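Local coordinates for HTH marR-type domain-containing protein (Streptococcus agalactiae serotype III, PDB 7DVT) that probably binds DNA as a MarR-type transcription regulator, and carries heme b, which suggests that its activity responds to heme, at residues Gly33-Leu38 and Lys71-Asn76; Phe78-Pro83 and Tyr94-Gly99. All blocks are in the same frame, centred on the assembly; numbering follows the deposited sequence.

Contact 1. Residues Gly33-Leu38 and Lys71-Asn76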
loop_
_atom_site.group_PDB
_atom_site.type_symbol
_atom_site.label_atom_id
_atom_site.label_comp_id
_atom_site.label_asym_id
_atom_site.label_seq_id
_atom_site.Cartn_x
_atom_site.Cartn_y
_atom_site.Cartn_z
ATOM N N GLY A 33 -5.646 -11.592 11.418
ATOM C CA GLY A 33 -6.145 -10.310 11.894
ATOM C C GLY A 33 -6.927 -10.399 13.197
ATOM O O GLY A 33 -6.332 -10.634 14.245
ATOM N N PRO A 34 -8.268 -10.163 13.169
ATOM C CA PRO A 34 -9.118 -10.176 14.362
ATOM C C PRO A 34 -9.363 -11.526 15.057
ATOM O O PRO A 34 -9.507 -11.554 16.283
ATOM C CB PRO A 34 -10.431 -9.569 13.845
ATOM C CG PRO A 34 -10.480 -9.993 12.398
ATOM C CD PRO A 34 -9.041 -9.878 11.952
ATOM N N GLN A 35 -9.440 -12.636 14.293
ATOM C CA GLN A 35 -9.564 -13.945 14.918
ATOM C C GLN A 35 -8.387 -14.214 15.850
ATOM O O GLN A 35 -8.580 -14.657 16.983
ATOM C CB GLN A 35 -9.706 -15.068 13.891
ATOM C CG GLN A 35 -11.105 -15.121 13.314
ATOM C CD GLN A 35 -11.231 -16.184 12.258
ATOM O OE1 GLN A 35 -11.235 -17.382 12.524
ATOM N NE2 GLN A 35 -11.332 -15.736 11.023
ATOM N N GLY A 36 -7.164 -13.963 15.355
ATOM C CA GLY A 36 -5.976 -14.180 16.159
ATOM C C GLY A 36 -6.000 -13.289 17.399
ATOM O O GLY A 36 -5.557 -13.730 18.442
ATOM N N HIS A 37 -6.493 -12.036 17.288
ATOM C CA HIS A 37 -6.498 -11.117 18.409
ATOM C C HIS A 37 -7.402 -11.654 19.510
ATOM O O HIS A 37 -7.023 -11.611 20.671
ATOM C CB HIS A 37 -6.849 -9.669 17.990
ATOM C CG HIS A 37 -6.614 -8.599 19.026
ATOM N ND1 HIS A 37 -5.347 -8.262 19.496
ATOM C CD2 HIS A 37 -7.467 -7.723 19.628
ATOM C CE1 HIS A 37 -5.441 -7.281 20.386
ATOM N NE2 HIS A 37 -6.740 -6.920 20.482
ATOM N N LEU A 38 -8.594 -12.137 19.156
ATOM C CA LEU A 38 -9.535 -12.681 20.134
ATOM C C LEU A 38 -8.989 -13.983 20.741
ATOM O O LEU A 38 -9.092 -14.216 21.958
ATOM C CB LEU A 38 -10.867 -12.948 19.428
ATOM C CG LEU A 38 -12.048 -12.113 19.918
ATOM C CD1 LEU A 38 -12.863 -11.598 18.755
ATOM C CD2 LEU A 38 -12.918 -12.980 20.837
ATOM N N LYS A 71 -18.811 -16.248 14.650
ATOM C CA LYS A 71 -19.503 -17.374 14.060
ATOM C C LYS A 71 -18.567 -18.094 13.089
ATOM O O LYS A 71 -18.681 -19.323 12.940
ATOM C CB LYS A 71 -20.846 -16.965 13.445
ATOM C CG LYS A 71 -21.851 -18.112 13.355
ATOM C CD LYS A 71 -23.004 -17.938 12.340
ATOM C CE LYS A 71 -23.395 -19.224 11.607
ATOM N NZ LYS A 71 -24.425 -19.010 10.535
ATOM N N ARG A 72 -17.627 -17.320 12.510
ATOM C CA ARG A 72 -16.515 -17.808 11.720
ATOM C C ARG A 72 -15.541 -18.556 12.623
ATOM O O ARG A 72 -15.180 -19.675 12.289
ATOM C CB ARG A 72 -15.784 -16.680 10.988
ATOM C CG ARG A 72 -16.256 -16.561 9.545
ATOM C CD ARG A 72 -16.308 -15.137 9.052
ATOM N NE ARG A 72 -14.990 -14.530 9.153
ATOM C CZ ARG A 72 -14.763 -13.247 9.419
ATOM N NH1 ARG A 72 -15.772 -12.419 9.621
ATOM N NH2 ARG A 72 -13.516 -12.801 9.462
ATOM N N MET A 73 -15.157 -17.936 13.751
ATOM C CA MET A 73 -14.279 -18.552 14.714
ATOM C C MET A 73 -14.874 -19.861 15.217
ATOM O O MET A 73 -14.154 -20.856 15.283
ATOM C CB MET A 73 -13.968 -17.613 15.862
ATOM C CG MET A 73 -13.074 -16.501 15.430
ATOM S SD MET A 73 -12.928 -15.260 16.723
ATOM C CE MET A 73 -11.847 -16.147 17.861
ATOM N N GLU A 74 -16.192 -19.880 15.440
ATOM C CA GLU A 74 -16.865 -21.101 15.869
ATOM C C GLU A 74 -16.795 -22.187 14.785
ATOM O O GLU A 74 -16.599 -23.359 15.119
ATOM C CB GLU A 74 -18.314 -20.842 16.291
ATOM C CG GLU A 74 -18.974 -22.050 16.931
ATOM C CD GLU A 74 -20.317 -21.774 17.601
ATOM O OE1 GLU A 74 -21.225 -21.204 16.927
ATOM O OE2 GLU A 74 -20.460 -22.131 18.809
ATOM N N LYS A 75 -16.995 -21.780 13.519
ATOM C CA LYS A 75 -16.981 -22.629 12.340
ATOM C C LYS A 75 -15.622 -23.302 12.245
ATOM O O LYS A 75 -15.564 -24.511 12.072
ATOM C CB LYS A 75 -17.160 -21.818 11.053
ATOM C CG LYS A 75 -18.580 -21.451 10.632
ATOM C CD LYS A 75 -18.564 -20.206 9.749
ATOM C CE LYS A 75 -19.886 -19.772 9.159
ATOM N NZ LYS A 75 -19.963 -20.206 7.744
ATOM N N ASN A 76 -14.570 -22.489 12.427
ATOM C CA ASN A 76 -13.194 -22.926 12.496
ATOM C C ASN A 76 -12.928 -23.868 13.681
ATOM O O ASN A 76 -11.918 -24.539 13.676
ATOM C CB ASN A 76 -12.243 -21.732 12.534
ATOM C CG ASN A 76 -12.223 -20.943 11.245
ATOM O OD1 ASN A 76 -12.517 -21.466 10.183
ATOM N ND2 ASN A 76 -11.850 -19.682 11.318
#
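Gln35 and Met73 face each other, their CA atoms 6.6 Å apart, where the helical segments 34-38 and 71-76 cross steeply at -78° with their axes 10.8 Å apart. Both side chains leave the backbone in the same way, CG anti to the carbonyl carbon, and slide past one another in opposite directions; the methylene carbons meet closely, Gln35 CG lying 3.2 Å from Met73 CG. The thioether then bends back at chi3 (74°), which brings Met73 CE to 3.7 Å from Leu38 CB, one helical turn beyond Gln35. Extended beyond CG, Gln35 reaches Asn76, and its OE1 accepts a weak hydrogen bond from Asn76 ND2, short at 2.7 Å but bent. The two amides are nearly coplanar although the side chains cross at about a right angle. On the amide's nitrogen side Arg72 NH2 approaches to 4.0 Å from Gln35 NE2, the guanidinium plane almost perpendicular to the amide. Leu69 and Phe78 also pack against Gln35. This is the internal packing of a MarR-type winged helix-turn-helix domain, in which the start of helix 34-44 rests on the C-terminal part of helix 63-76, the probable DNA-recognition helix.

Contact 2. Residues Phe78-Pro83 and Tyr94-Gly99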
loop_
_atom_site.group_PDB
_atom_site.type_symbol
_atom_site.label_atom_id
_atom_site.label_comp_id
_atom_site.label_asym_id
_atom_site.label_seq_id
_atom_site.Cartn_x
_atom_site.Cartn_y
_atom_site.Cartn_z
ATOM N N PHE A 78 -12.358 -22.828 16.735
ATOM C CA PHE A 78 -11.482 -22.163 17.694
ATOM C C PHE A 78 -12.181 -21.839 19.012
ATOM O O PHE A 78 -11.501 -21.733 20.034
ATOM C CB PHE A 78 -10.873 -20.893 17.119
ATOM C CG PHE A 78 -10.216 -21.044 15.783
ATOM C CD1 PHE A 78 -9.732 -22.273 15.364
ATOM C CD2 PHE A 78 -10.035 -19.929 14.978
ATOM C CE1 PHE A 78 -9.128 -22.409 14.136
ATOM C CE2 PHE A 78 -9.402 -20.062 13.754
ATOM C CZ PHE A 78 -8.942 -21.295 13.352
ATOM N N ILE A 79 -13.514 -21.640 18.978
ATOM C CA ILE A 79 -14.184 -21.233 20.189
ATOM C C ILE A 79 -15.503 -21.991 20.277
ATOM O O ILE A 79 -16.044 -22.399 19.266
ATOM C CB ILE A 79 -14.444 -19.702 20.217
ATOM C CG1 ILE A 79 -15.418 -19.311 19.102
ATOM C CG2 ILE A 79 -13.142 -18.864 20.244
ATOM C CD1 ILE A 79 -15.925 -17.849 19.162
ATOM N N ALA A 80 -16.064 -22.003 21.485
ATOM C CA ALA A 80 -17.449 -22.357 21.722
ATOM C C ALA A 80 -18.195 -21.095 22.143
ATOM O O ALA A 80 -17.667 -20.282 22.932
ATOM C CB ALA A 80 -17.530 -23.355 22.848
ATOM N N ILE A 81 -19.441 -20.976 21.638
ATOM C CA ILE A 81 -20.309 -19.847 21.963
ATOM C C ILE A 81 -21.408 -20.378 22.875
ATOM O O ILE A 81 -22.173 -21.258 22.488
ATOM C CB ILE A 81 -20.850 -19.141 20.700
ATOM C CG1 ILE A 81 -19.708 -18.552 19.854
ATOM C CG2 ILE A 81 -21.889 -18.067 21.069
ATOM C CD1 ILE A 81 -20.160 -18.012 18.490
ATOM N N VAL A 82 -21.391 -19.960 24.137
ATOM C CA VAL A 82 -22.305 -20.596 25.071
ATOM C C VAL A 82 -23.090 -19.467 25.764
ATOM O O VAL A 82 -22.480 -18.525 26.263
ATOM C CB VAL A 82 -21.572 -21.474 26.107
ATOM C CG1 VAL A 82 -22.567 -21.946 27.177
ATOM C CG2 VAL A 82 -20.801 -22.656 25.441
ATOM N N PRO A 83 -24.449 -19.471 25.749
ATOM C CA PRO A 83 -25.212 -18.382 26.372
ATOM C C PRO A 83 -25.081 -18.382 27.898
ATOM O O PRO A 83 -25.003 -19.442 28.535
ATOM C CB PRO A 83 -26.660 -18.612 25.887
ATOM C CG PRO A 83 -26.490 -19.570 24.702
ATOM C CD PRO A 83 -25.328 -20.464 25.104
ATOM N N TYR A 94 -15.676 -19.332 24.501
ATOM C CA TYR A 94 -14.652 -20.114 25.215
ATOM C C TYR A 94 -13.744 -20.751 24.178
ATOM O O TYR A 94 -14.245 -21.285 23.192
ATOM C CB TYR A 94 -15.324 -21.199 26.052
ATOM C CG TYR A 94 -16.317 -20.677 27.046
ATOM C CD1 TYR A 94 -15.918 -20.115 28.256
ATOM C CD2 TYR A 94 -17.667 -20.639 26.759
ATOM C CE1 TYR A 94 -16.826 -19.516 29.123
ATOM C CE2 TYR A 94 -18.583 -20.110 27.664
ATOM C CZ TYR A 94 -18.180 -19.557 28.855
ATOM O OH TYR A 94 -19.140 -19.050 29.746
ATOM N N LEU A 95 -12.434 -20.616 24.395
ATOM C CA LEU A 95 -11.427 -21.154 23.528
ATOM C C LEU A 95 -11.449 -22.692 23.688
ATOM O O LEU A 95 -11.471 -23.229 24.782
ATOM C CB LEU A 95 -10.135 -20.522 24.060
ATOM C CG LEU A 95 -8.923 -20.437 23.134
ATOM C CD1 LEU A 95 -9.278 -19.595 21.913
ATOM C CD2 LEU A 95 -7.705 -19.835 23.864
ATOM N N THR A 96 -11.539 -23.409 22.576
ATOM C CA THR A 96 -11.540 -24.872 22.582
ATOM C C THR A 96 -10.127 -25.424 22.717
ATOM O O THR A 96 -9.126 -24.710 22.663
ATOM C CB THR A 96 -12.232 -25.397 21.320
ATOM O OG1 THR A 96 -11.389 -24.966 20.246
ATOM C CG2 THR A 96 -13.669 -24.886 21.246
ATOM N N HIS A 97 -10.044 -26.749 22.807
ATOM C CA HIS A 97 -8.713 -27.355 22.788
ATOM C C HIS A 97 -7.932 -26.923 21.534
ATOM O O HIS A 97 -6.746 -26.508 21.589
ATOM C CB HIS A 97 -8.909 -28.883 22.986
ATOM C CG HIS A 97 -7.685 -29.675 22.760
ATOM N ND1 HIS A 97 -6.642 -29.683 23.667
ATOM C CD2 HIS A 97 -7.357 -30.497 21.735
ATOM C CE1 HIS A 97 -5.705 -30.526 23.231
ATOM N NE2 HIS A 97 -6.131 -31.039 22.031
ATOM N N LEU A 98 -8.608 -26.997 20.386
ATOM C CA LEU A 98 -8.059 -26.575 19.117
ATOM C C LEU A 98 -7.701 -25.080 19.180
ATOM O O LEU A 98 -6.644 -24.675 18.698
ATOM C CB LEU A 98 -9.053 -26.827 17.976
ATOM C CG LEU A 98 -8.525 -26.382 16.605
ATOM C CD1 LEU A 98 -7.233 -27.143 16.277
ATOM C CD2 LEU A 98 -9.533 -26.678 15.523
ATOM N N GLY A 99 -8.579 -24.249 19.782
ATOM C CA GLY A 99 -8.217 -22.849 19.882
ATOM C C GLY A 99 -6.967 -22.659 20.744
ATOM O O GLY A 99 -6.168 -21.774 20.473
HETATM O O HOH W 1 -21.641 -19.483 29.413
#
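Phe78 O, just before strand 79-83, gathers several groups from the segment that folds back along it. Thr96 N donates an almost straight hydrogen bond to Phe78 O (3.0 Å), from above the carbonyl plane, while Leu95 CA and Gly99 CA each add a CA-H...O contact. Thr96 OG1 has its own roles: it accepts from Gly99 N at 2.9 Å, capping the first turn of helix 97-117, and is hydrogen-bonded to the carbonyl of Gly77. With OG1 between the backbone N and the carbonyl carbon (chi1 65°), the methyl is turned to the strand, placing Thr96 CG2 3.6 Å from Ile79 C. Further along, Ala80 and Tyr94 form an antiparallel hydrogen-bonded pair, Ala80 N to Tyr94 O at 2.6 Å and Tyr94 N to Ala80 O at 2.7 Å, both in the carbonyl planes. Ile79 and Leu95 make the neighbouring non-hydrogen-bonded pair, and their side chains lie on the face packed against helix 34-44. On the other face the Tyr94 ring presents an edge to Val82, with Tyr94 CE2 3.6 Å from Val82 CB, and a water lies in the ring plane 2.6 Å from Tyr94 OH. The strands belong to the beta hairpin that forms the wing of the winged helix-turn-helix fold, and Thr96 is the N-cap where the wing passes into helix 97-117.

In the fold
Contacts 1 and 2 follow one another along the chain, their centres 10 Å apart, because helix 63-76 runs almost directly into strand 79-83. The junction is tied by two probable hydrogen bonds, Met73 O to Phe78 N at 3.0 Å and Glu74 OE2 to Ile81 N at 3.2 Å. Packing continues across it: Phe78 CE2 lies 3.5 Å from Gln35 OE1, and Ile79 touches Met73, so the wing is seated on the same helices that meet in contact 1. Both contacts lie away from the heme-binding residues; the side chains of Gln35 and Phe78 are about 11 and 13 Å, respectively, from a bound heme.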